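Local structure of phosphotriesterase family protein (Listeria monocytogenes serotype 4b str. H7858, 3PNZ) at residues G262-I267 against V314-V319; G232-F237 against Q266-G271; C27-W32 against D39-D44; E46-D51 against K280-G285. The protein is a zinc-binding lactonase of the amidohydrolase fold that probably hydrolyses phosphorylated sugar lactones. All blocks are in the same frame, centred on the assembly; numbering follows the deposited sequence.

Interaction 1. Residues G262-I267 against V314-V319; sequences GFEDQI and VKKFFV
Two carboxylates on the loop leading into strand 267-269 share one ammonium group on the helix that carries 314-319, and beside this polar cluster an isoleucine packs on a phenylalanine. The charged part is a salt-bridge network centred on Lys316. Its chain is extended beyond CG and crosses both acids obliquely, so that NZ lies 2.7 Å from Glu264 OE2 and 2.8 Å from Asp265 OD1. The two acids offer different lone pairs: Glu264 OE2 uses the anti one, away from its other oxygen, and Asp265 OD1 the syn one. Glu264 reaches this position with CG in the crowded place between backbone N and carbonyl carbon (chi1 70°). Two negative groups so close would probably repel were the lysine not between them, and the ammonium presumably keeps both ionised.

The apolar part is a CH-pi contact. Ile267 CG2 sits over one face of the Phe317 ring, 3.9 Å from the ring centroid and shifted toward the rim, while Ile267 CB comes within 3.6 Å of Phe317 CE1. The isoleucine and the phenylalanine run alongside each other in the same direction. At the edge of the ring, in its plane, stands the carbonyl oxygen Glu264 O, 3.8 Å from Phe317 CE1.

Asn321, one turn further along the helix, donates through ND2 to both Glu264 O and Ile267 O. The loop follows helix 248-260; Ile255 of that helix touches Ile267 and Phe317, and Phe299 of helix 289-305 meets the Phe317 ring, so helix 310-325 packs against the outside of the barrel here.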
# COMPACT_ATOMS: atom_id res chain seq x y z
N GLY A 262 10.47 -21.43 0.68
CA GLY A 262 11.25 -20.89 -0.42
C GLY A 262 10.77 -19.57 -1.00
O GLY A 262 11.17 -19.19 -2.10
N PHE A 263 9.90 -18.87 -0.28
CA PHE A 263 9.28 -17.66 -0.80
C PHE A 263 9.79 -16.37 -0.17
O PHE A 263 9.12 -15.34 -0.22
CB PHE A 263 7.75 -17.75 -0.65
CG PHE A 263 7.15 -18.92 -1.37
CD1 PHE A 263 7.09 -18.94 -2.75
CD2 PHE A 263 6.63 -20.00 -0.66
CE1 PHE A 263 6.52 -20.03 -3.43
CE2 PHE A 263 6.07 -21.08 -1.33
CZ PHE A 263 6.01 -21.10 -2.71
N GLU A 264 10.99 -16.40 0.41
CA GLU A 264 11.48 -15.23 1.12
C GLU A 264 11.58 -13.97 0.25
O GLU A 264 11.49 -12.86 0.75
CB GLU A 264 12.83 -15.51 1.79
CG GLU A 264 13.99 -15.68 0.82
CD GLU A 264 15.19 -16.33 1.49
OE1 GLU A 264 15.00 -17.38 2.15
OE2 GLU A 264 16.31 -15.80 1.37
N ASP A 265 11.75 -14.15 -1.06
CA ASP A 265 11.94 -13.02 -1.96
C ASP A 265 10.62 -12.30 -2.28
O ASP A 265 10.60 -11.30 -3.00
CB ASP A 265 12.57 -13.49 -3.27
CG ASP A 265 14.00 -13.96 -3.10
OD1 ASP A 265 14.65 -13.59 -2.10
OD2 ASP A 265 14.48 -14.71 -3.98
N GLN A 266 9.51 -12.83 -1.75
CA GLN A 266 8.20 -12.26 -2.07
C GLN A 266 7.56 -11.53 -0.89
O GLN A 266 6.47 -10.97 -1.03
CB GLN A 266 7.26 -13.35 -2.59
CG GLN A 266 7.60 -13.79 -4.01
CD GLN A 266 7.01 -15.14 -4.36
OE1 GLN A 266 7.74 -16.10 -4.61
NE2 GLN A 266 5.68 -15.22 -4.39
N ILE A 267 8.24 -11.53 0.25
CA ILE A 267 7.68 -10.94 1.48
C ILE A 267 7.96 -9.43 1.61
O ILE A 267 9.10 -8.97 1.47
CB ILE A 267 8.18 -11.69 2.72
CG1 ILE A 267 7.68 -13.14 2.65
CG2 ILE A 267 7.71 -10.99 4.01
CD1 ILE A 267 8.34 -14.07 3.62
N VAL A 314 15.78 -9.62 6.91
CA VAL A 314 15.42 -8.22 7.07
C VAL A 314 15.86 -7.40 5.86
O VAL A 314 15.13 -6.53 5.38
CB VAL A 314 15.97 -7.62 8.37
CG1 VAL A 314 15.93 -6.09 8.32
CG2 VAL A 314 15.18 -8.16 9.57
N LYS A 315 17.06 -7.69 5.35
CA LYS A 315 17.53 -6.99 4.16
C LYS A 315 16.61 -7.27 2.97
O LYS A 315 16.31 -6.36 2.19
CB LYS A 315 18.97 -7.39 3.83
CG LYS A 315 19.57 -6.57 2.71
CD LYS A 315 20.85 -7.21 2.19
CE LYS A 315 21.20 -6.67 0.80
NZ LYS A 315 21.21 -5.18 0.80
N LYS A 316 16.14 -8.51 2.83
CA LYS A 316 15.19 -8.83 1.77
C LYS A 316 13.85 -8.13 1.97
O LYS A 316 13.36 -7.49 1.05
CB LYS A 316 15.01 -10.34 1.62
CG LYS A 316 16.28 -11.02 1.14
CD LYS A 316 16.06 -12.44 0.72
CE LYS A 316 17.23 -12.91 -0.17
NZ LYS A 316 16.98 -14.26 -0.70
N PHE A 317 13.27 -8.22 3.17
CA PHE A 317 11.93 -7.68 3.37
C PHE A 317 11.86 -6.16 3.15
O PHE A 317 10.86 -5.66 2.64
CB PHE A 317 11.36 -8.01 4.77
CG PHE A 317 11.33 -9.48 5.09
CD1 PHE A 317 11.45 -10.43 4.09
CD2 PHE A 317 11.18 -9.90 6.40
CE1 PHE A 317 11.42 -11.78 4.39
CE2 PHE A 317 11.15 -11.25 6.71
CZ PHE A 317 11.27 -12.19 5.71
N PHE A 318 12.90 -5.44 3.57
CA PHE A 318 12.85 -3.98 3.54
C PHE A 318 13.70 -3.33 2.46
O PHE A 318 13.56 -2.13 2.22
CB PHE A 318 13.24 -3.40 4.90
CG PHE A 318 12.32 -3.81 6.02
CD1 PHE A 318 11.12 -3.15 6.22
CD2 PHE A 318 12.66 -4.86 6.85
CE1 PHE A 318 10.27 -3.52 7.25
CE2 PHE A 318 11.80 -5.24 7.87
CZ PHE A 318 10.61 -4.57 8.07
N VAL A 319 14.58 -4.10 1.83
CA VAL A 319 15.43 -3.53 0.78
C VAL A 319 15.30 -4.26 -0.55
O VAL A 319 14.79 -3.70 -1.51
CB VAL A 319 16.92 -3.47 1.18
CG1 VAL A 319 17.74 -2.83 0.05
CG2 VAL A 319 17.10 -2.70 2.48

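Interaction 2. Residues G232-F237 against Q266-G271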
# COMPACT_ATOMS: atom_id res chain seq x y z
N GLY A 232 3.77 -16.19 -7.61
CA GLY A 232 4.84 -15.23 -7.76
C GLY A 232 4.52 -13.85 -7.20
O GLY A 232 5.40 -13.00 -7.11
N ALA A 233 3.27 -13.63 -6.81
CA ALA A 233 2.86 -12.37 -6.21
C ALA A 233 3.66 -12.03 -4.95
O ALA A 233 4.05 -12.90 -4.17
CB ALA A 233 1.37 -12.38 -5.88
N PHE A 234 3.86 -10.73 -4.75
CA PHE A 234 4.41 -10.25 -3.50
C PHE A 234 3.31 -10.29 -2.45
O PHE A 234 2.13 -10.10 -2.77
CB PHE A 234 4.96 -8.83 -3.66
CG PHE A 234 6.25 -8.77 -4.43
CD1 PHE A 234 7.47 -8.83 -3.77
CD2 PHE A 234 6.24 -8.68 -5.82
CE1 PHE A 234 8.67 -8.78 -4.49
CE2 PHE A 234 7.43 -8.62 -6.54
CZ PHE A 234 8.64 -8.67 -5.87
N MET A 235 3.70 -10.55 -1.21
CA MET A 235 2.74 -10.70 -0.12
C MET A 235 3.11 -9.75 0.99
O MET A 235 4.20 -9.83 1.56
CB MET A 235 2.73 -12.15 0.36
CG MET A 235 2.28 -13.09 -0.75
SD MET A 235 2.39 -14.80 -0.28
CE MET A 235 1.05 -14.86 0.94
N SER A 236 2.20 -8.83 1.26
CA SER A 236 2.46 -7.75 2.19
C SER A 236 1.93 -8.10 3.58
O SER A 236 0.73 -8.31 3.78
CB SER A 236 1.82 -6.45 1.69
OG SER A 236 2.10 -5.38 2.58
N PHE A 237 2.85 -8.19 4.54
CA PHE A 237 2.50 -8.33 5.95
C PHE A 237 2.55 -6.93 6.54
O PHE A 237 3.62 -6.45 6.93
CB PHE A 237 3.46 -9.30 6.65
CG PHE A 237 3.25 -10.73 6.25
CD1 PHE A 237 2.66 -11.64 7.13
CD2 PHE A 237 3.62 -11.17 4.99
CE1 PHE A 237 2.45 -12.96 6.75
CE2 PHE A 237 3.41 -12.49 4.60
CZ PHE A 237 2.83 -13.39 5.48
N GLN A 266 9.51 -12.83 -1.75
CA GLN A 266 8.20 -12.26 -2.07
C GLN A 266 7.56 -11.53 -0.89
O GLN A 266 6.47 -10.97 -1.03
CB GLN A 266 7.26 -13.35 -2.59
CG GLN A 266 7.60 -13.79 -4.01
CD GLN A 266 7.01 -15.14 -4.36
OE1 GLN A 266 7.74 -16.10 -4.61
NE2 GLN A 266 5.68 -15.22 -4.39
N ILE A 267 8.24 -11.53 0.25
CA ILE A 267 7.68 -10.94 1.48
C ILE A 267 7.96 -9.43 1.61
O ILE A 267 9.10 -8.97 1.47
CB ILE A 267 8.18 -11.69 2.72
CG1 ILE A 267 7.68 -13.14 2.65
CG2 ILE A 267 7.71 -10.99 4.01
CD1 ILE A 267 8.34 -14.07 3.62
N LEU A 268 6.90 -8.66 1.86
CA LEU A 268 7.02 -7.23 2.14
C LEU A 268 6.44 -6.98 3.52
O LEU A 268 5.59 -7.74 3.98
CB LEU A 268 6.24 -6.41 1.12
CG LEU A 268 6.62 -6.57 -0.35
CD1 LEU A 268 5.63 -5.82 -1.23
CD2 LEU A 268 8.05 -6.08 -0.56
N VAL A 269 6.90 -5.91 4.17
CA VAL A 269 6.50 -5.62 5.55
C VAL A 269 6.20 -4.14 5.74
O VAL A 269 6.89 -3.26 5.22
CB VAL A 269 7.61 -6.04 6.56
CG1 VAL A 269 7.21 -5.67 7.99
CG2 VAL A 269 7.89 -7.54 6.46
N SER A 270 5.14 -3.85 6.49
CA SER A 270 4.80 -2.47 6.83
C SER A 270 3.83 -2.46 8.01
O SER A 270 3.52 -3.51 8.57
CB SER A 270 4.20 -1.76 5.61
OG SER A 270 4.73 -0.44 5.49
N GLY A 271 3.35 -1.27 8.37
CA GLY A 271 2.49 -1.12 9.54
C GLY A 271 1.11 -0.60 9.24
O GLY A 271 0.25 -0.52 10.13
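Phe234 lays its CB against Leu268 CD1 at 3.9 Å, on two neighbouring strands that run in parallel. Further along, Phe237 CD2 approaches Ile267 CG2 at 4.2 Å, and this pair lies on the sheet face that also carries Met235 and Val269, whereas Ser236 and Leu268 project from the other.

The backbones are laced by a parallel ladder. Met235 N donates to Gln266 O (2.8 Å), nearly along the C=O axis, Leu268 N to Met235 O, Phe237 N to Leu268 O, and Ser270 N to Phe237 O (3.0 Å). Gln266 extends the pattern ahead of the strand starts: its amide NE2 reaches Ala233 O at 2.8 Å, almost straight (168°) and in its own amide plane, though above the plane of the carbonyl. The same nitrogen also donates to Ala229 O.

Strand 234-237, helix 248-260 and strand 267-269 form a beta-alpha-beta unit of the TIM-barrel wall. Ser270 OG, at the end nearer the zinc ions, bonds to Glu23. The peptide groups facing each other across the two strands thus satisfy one another, and one glutamine amide spans two carbonyls where the ladder begins.

Interaction 3. Residues C27-W32 against D39-D44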
# COMPACT_ATOMS: atom_id res chain seq x y z
N CYS A 27 -4.05 12.03 5.37
CA CYS A 27 -5.25 11.67 4.64
C CYS A 27 -6.50 11.95 5.45
O CYS A 27 -6.50 11.83 6.68
CB CYS A 27 -5.20 10.20 4.21
SG CYS A 27 -4.86 9.04 5.56
N VAL A 28 -7.57 12.32 4.75
CA VAL A 28 -8.84 12.64 5.38
C VAL A 28 -9.97 11.95 4.61
O VAL A 28 -10.71 12.59 3.86
CB VAL A 28 -9.07 14.17 5.42
CG1 VAL A 28 -10.31 14.51 6.27
CG2 VAL A 28 -7.84 14.87 5.96
N PRO A 29 -10.08 10.62 4.77
CA PRO A 29 -11.05 9.79 4.04
C PRO A 29 -12.47 10.34 4.18
O PRO A 29 -12.94 10.51 5.31
CB PRO A 29 -10.97 8.44 4.76
CG PRO A 29 -9.68 8.43 5.47
CD PRO A 29 -9.25 9.85 5.70
N ALA A 30 -13.14 10.62 3.07
CA ALA A 30 -14.47 11.23 3.12
C ALA A 30 -15.43 10.37 3.93
O ALA A 30 -16.14 10.86 4.80
CB ALA A 30 -15.01 11.44 1.72
N TYR A 31 -15.45 9.08 3.62
CA TYR A 31 -16.36 8.15 4.29
C TYR A 31 -16.25 8.25 5.81
O TYR A 31 -17.27 8.26 6.51
CB TYR A 31 -16.09 6.72 3.81
CG TYR A 31 -16.93 5.69 4.52
CD1 TYR A 31 -18.15 5.29 3.99
CD2 TYR A 31 -16.52 5.14 5.72
CE1 TYR A 31 -18.93 4.35 4.63
CE2 TYR A 31 -17.30 4.21 6.37
CZ TYR A 31 -18.50 3.81 5.83
OH TYR A 31 -19.27 2.88 6.48
N TRP A 32 -15.03 8.34 6.33
CA TRP A 32 -14.82 8.40 7.77
C TRP A 32 -15.06 9.80 8.34
O TRP A 32 -15.64 9.94 9.42
CB TRP A 32 -13.42 7.89 8.14
CG TRP A 32 -13.27 6.42 7.90
CD1 TRP A 32 -12.34 5.80 7.11
CD2 TRP A 32 -14.07 5.38 8.47
NE1 TRP A 32 -12.53 4.43 7.15
CE2 TRP A 32 -13.58 4.15 7.98
CE3 TRP A 32 -15.16 5.36 9.35
CZ2 TRP A 32 -14.14 2.92 8.33
CZ3 TRP A 32 -15.72 4.14 9.70
CH2 TRP A 32 -15.20 2.94 9.19
N ASP A 39 -10.35 9.39 14.53
CA ASP A 39 -9.09 8.66 14.67
C ASP A 39 -8.54 8.20 13.32
O ASP A 39 -7.34 7.94 13.18
CB ASP A 39 -9.26 7.45 15.61
CG ASP A 39 -7.93 6.86 16.05
OD1 ASP A 39 -6.95 7.63 16.22
OD2 ASP A 39 -7.87 5.63 16.26
N LEU A 40 -9.41 8.11 12.31
CA LEU A 40 -8.99 7.67 10.98
C LEU A 40 -8.66 8.84 10.06
O LEU A 40 -8.47 8.66 8.86
CB LEU A 40 -10.07 6.80 10.35
CG LEU A 40 -10.14 5.38 10.93
CD1 LEU A 40 -11.48 4.75 10.59
CD2 LEU A 40 -8.98 4.53 10.41
N LEU A 41 -8.58 10.04 10.63
CA LEU A 41 -8.16 11.20 9.86
C LEU A 41 -6.75 11.61 10.27
O LEU A 41 -6.52 12.08 11.39
CB LEU A 41 -9.14 12.36 10.06
CG LEU A 41 -10.63 12.03 9.99
CD1 LEU A 41 -11.46 13.30 10.20
CD2 LEU A 41 -11.00 11.35 8.68
N LEU A 42 -5.79 11.43 9.37
CA LEU A 42 -4.43 11.89 9.62
C LEU A 42 -4.34 13.30 9.05
O LEU A 42 -3.91 13.50 7.91
CB LEU A 42 -3.40 10.97 8.96
CG LEU A 42 -3.36 9.55 9.53
CD1 LEU A 42 -2.35 8.67 8.78
CD2 LEU A 42 -3.03 9.60 11.01
N ASP A 43 -4.77 14.28 9.84
CA ASP A 43 -5.09 15.60 9.30
C ASP A 43 -4.19 16.72 9.80
O ASP A 43 -4.58 17.89 9.77
CB ASP A 43 -6.55 15.92 9.61
CG ASP A 43 -6.86 15.86 11.10
OD1 ASP A 43 -5.94 15.62 11.90
OD2 ASP A 43 -8.04 16.08 11.46
N ASP A 44 -2.99 16.38 10.25
CA ASP A 44 -2.01 17.38 10.70
C ASP A 44 -0.64 17.13 10.09
O ASP A 44 0.12 16.28 10.56
CB ASP A 44 -1.92 17.40 12.23
CG ASP A 44 -1.11 18.58 12.75
OD1 ASP A 44 -0.02 18.87 12.21
OD2 ASP A 44 -1.58 19.22 13.72
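The indole of Trp32 is covered on both faces: Leu40 CD1 stands over the centre of one, and the ring of its chain neighbour Tyr31 places CD2 over the other. The leucine methyl makes a CH-pi contact, 3.4 Å from the centroid of the five-membered ring and only 10° off its normal. The tyrosine turns its edge to the indole face, a T-shaped arrangement, with Trp32 CD2 in the tyrosine plane.

Beside this, Leu41 CD2 lies between Val28 CG1, at 4.0 Å, and Pro29 CD, at 3.8 Å. The Pro29 ring also rests on a backbone carbonyl, its CD being 3.5 Å from Leu40 O. These residues belong to the long loop that follows the first barrel strand, 19-23; His22 in it and His24 just after it bind a zinc ion. Pro29 is the N-cap of the short helix 30-33, after which the chain folds back on itself.

The return is joined by a single antiparallel hydrogen-bonded bridge. Cys27 N donates to Leu42 O at 2.9 Å, in the carbonyl plane and on a lone pair, whereas Leu42 N to Cys27 O is weak because the angle is poor. Cys27 SG, in the crowded position between N and carbonyl carbon, touches Leu42 CD1. Asp39 forms a salt bridge with Arg275, and Lys276 donates to Leu41 O.

Interaction 4. Residues E46-D51 against K280-G285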
# COMPACT_ATOMS: atom_id res chain seq x y z
N GLU A 46 2.25 18.61 10.21
CA GLU A 46 3.45 18.70 11.04
C GLU A 46 3.58 17.51 11.99
O GLU A 46 4.69 17.05 12.28
CB GLU A 46 3.50 20.03 11.81
CG GLU A 46 3.58 21.27 10.90
CD GLU A 46 4.81 21.30 10.00
OE1 GLU A 46 5.83 20.64 10.32
OE2 GLU A 46 4.77 22.01 8.97
N LYS A 47 2.44 16.99 12.46
CA LYS A 47 2.47 15.79 13.31
C LYS A 47 2.88 14.55 12.51
O LYS A 47 3.73 13.78 12.95
CB LYS A 47 1.13 15.58 14.02
CG LYS A 47 0.85 16.63 15.11
CD LYS A 47 -0.47 16.39 15.82
CE LYS A 47 -0.69 17.44 16.90
NZ LYS A 47 -2.00 17.26 17.59
N SER A 48 2.29 14.37 11.33
CA SER A 48 2.69 13.27 10.46
C SER A 48 4.17 13.36 10.17
O SER A 48 4.89 12.36 10.20
CB SER A 48 1.88 13.26 9.16
OG SER A 48 0.50 13.12 9.42
N GLN A 49 4.64 14.58 9.90
CA GLN A 49 6.05 14.78 9.58
C GLN A 49 6.99 14.33 10.69
O GLN A 49 8.06 13.79 10.43
CB GLN A 49 6.31 16.24 9.20
CG GLN A 49 7.77 16.53 8.92
CD GLN A 49 7.98 17.88 8.27
OE1 GLN A 49 7.08 18.41 7.61
NE2 GLN A 49 9.18 18.43 8.44
N LEU A 50 6.60 14.55 11.94
CA LEU A 50 7.44 14.14 13.05
C LEU A 50 7.67 12.62 13.06
O LEU A 50 8.77 12.16 13.35
CB LEU A 50 6.87 14.62 14.38
CG LEU A 50 6.94 16.14 14.57
CD1 LEU A 50 6.08 16.60 15.75
CD2 LEU A 50 8.38 16.58 14.75
N ASP A 51 6.63 11.84 12.74
CA ASP A 51 6.80 10.39 12.62
C ASP A 51 7.70 10.02 11.44
O ASP A 51 8.58 9.17 11.56
CB ASP A 51 5.46 9.68 12.50
CG ASP A 51 4.82 9.38 13.86
OD1 ASP A 51 4.77 8.19 14.26
OD2 ASP A 51 4.38 10.34 14.53
N LYS A 280 3.00 8.10 16.64
CA LYS A 280 3.65 8.53 17.86
C LYS A 280 3.28 9.98 18.17
O LYS A 280 2.94 10.33 19.30
CB LYS A 280 5.16 8.37 17.73
CG LYS A 280 5.94 8.72 18.99
CD LYS A 280 7.43 8.50 18.78
CE LYS A 280 8.22 8.78 20.06
NZ LYS A 280 9.69 8.66 19.84
N HIS A 281 3.32 10.82 17.14
CA HIS A 281 3.19 12.26 17.37
C HIS A 281 1.77 12.81 17.22
O HIS A 281 1.56 14.02 17.28
CB HIS A 281 4.21 13.03 16.53
CG HIS A 281 5.62 12.66 16.85
ND1 HIS A 281 6.31 13.23 17.90
CD2 HIS A 281 6.45 11.74 16.30
CE1 HIS A 281 7.52 12.69 17.96
NE2 HIS A 281 7.63 11.79 17.01
N TYR A 282 0.80 11.93 17.02
CA TYR A 282 -0.59 12.31 17.20
C TYR A 282 -1.03 11.75 18.55
O TYR A 282 -1.08 12.48 19.54
CB TYR A 282 -1.49 11.72 16.11
CG TYR A 282 -1.48 12.35 14.72
CD1 TYR A 282 -2.45 13.27 14.34
CD2 TYR A 282 -0.56 11.94 13.75
CE1 TYR A 282 -2.48 13.80 13.04
CE2 TYR A 282 -0.58 12.47 12.45
CZ TYR A 282 -1.55 13.40 12.11
OH TYR A 282 -1.60 13.92 10.83
N GLY A 283 -1.32 10.45 18.60
CA GLY A 283 -1.86 9.83 19.80
C GLY A 283 -0.94 8.95 20.62
O GLY A 283 -1.40 8.13 21.42
N HIS A 284 0.37 9.12 20.44
CA HIS A 284 1.36 8.39 21.23
C HIS A 284 1.32 6.88 21.02
O HIS A 284 1.58 6.11 21.94
CB HIS A 284 1.24 8.75 22.72
CG HIS A 284 1.26 10.23 22.97
ND1 HIS A 284 0.12 10.96 23.19
CD2 HIS A 284 2.29 11.11 23.00
CE1 HIS A 284 0.44 12.23 23.36
NE2 HIS A 284 1.75 12.35 23.25
N GLY A 285 1.00 6.48 19.80
CA GLY A 285 1.03 5.08 19.44
C GLY A 285 2.43 4.66 19.02
O GLY A 285 3.38 5.42 19.19
O HOH W 1 -1.21 15.28 19.62
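Helix 45-57, after the first barrel strand 19-23, meets the short, weakly bonded helix 280-283, after the last strand 267-269, with the CA atoms of Lys47 and His281 5.4 Å apart. Asp51 holds the second segment by its backbone: OD1 accepts from Lys280 N at 3.0 Å and OD2 from His281 N at 2.9 Å, each through a syn lone pair. OD2 also lies in plane at the edge of the imidazole, the carboxylate almost perpendicular to the ring. Leu50 CB covers one face of that ring in a CH-pi contact, 3.6 Å from the centroid, and Lys280 CG the opposite one.

Lys47 CB sits likewise over the centre of the Tyr282 ring, at 3.8 Å. At its tip, Tyr282 OH donates to Ser48 OG (2.7 Å) and accepts from Asp44 N, while Ser48 OG donates in turn to Ile25 O. The extended Lys47 chain passes His281 O, and its NZ reaches Tyr282 O through one water.

One carboxylate thus grips two successive amides, with Leu288 N a third donor at OD1. Asp51 is therefore probably ionised; His281 NE2, bonded to Asp54 OD2, probably carries a hydrogen, and the nearby acids could favour the charged form.

How the interactions relate
The four contacts lie in one TIM-barrel domain and form two pairs. Interactions 1 and 2, centres 8 Å apart, share Gln266 and Ile267: strand 267-269 is bonded to strand 234-237, while helix 310-325 packs against it. Interactions 3 and 4, centres 14 Å apart, meet where Tyr282 OH touches 39-44, probably hydrogen-bonded to Asp44 N. The centres of interactions 1 and 3 are about 31 Å apart. Along the chain, interaction 3 closes first; 46-51 finds its partner 280-285 only after both strands of interaction 2, and 314-319 comes last, so interactions 1 and 4 cross. Interaction 4 joins the segments after the first and last barrel strands, where the barrel closes.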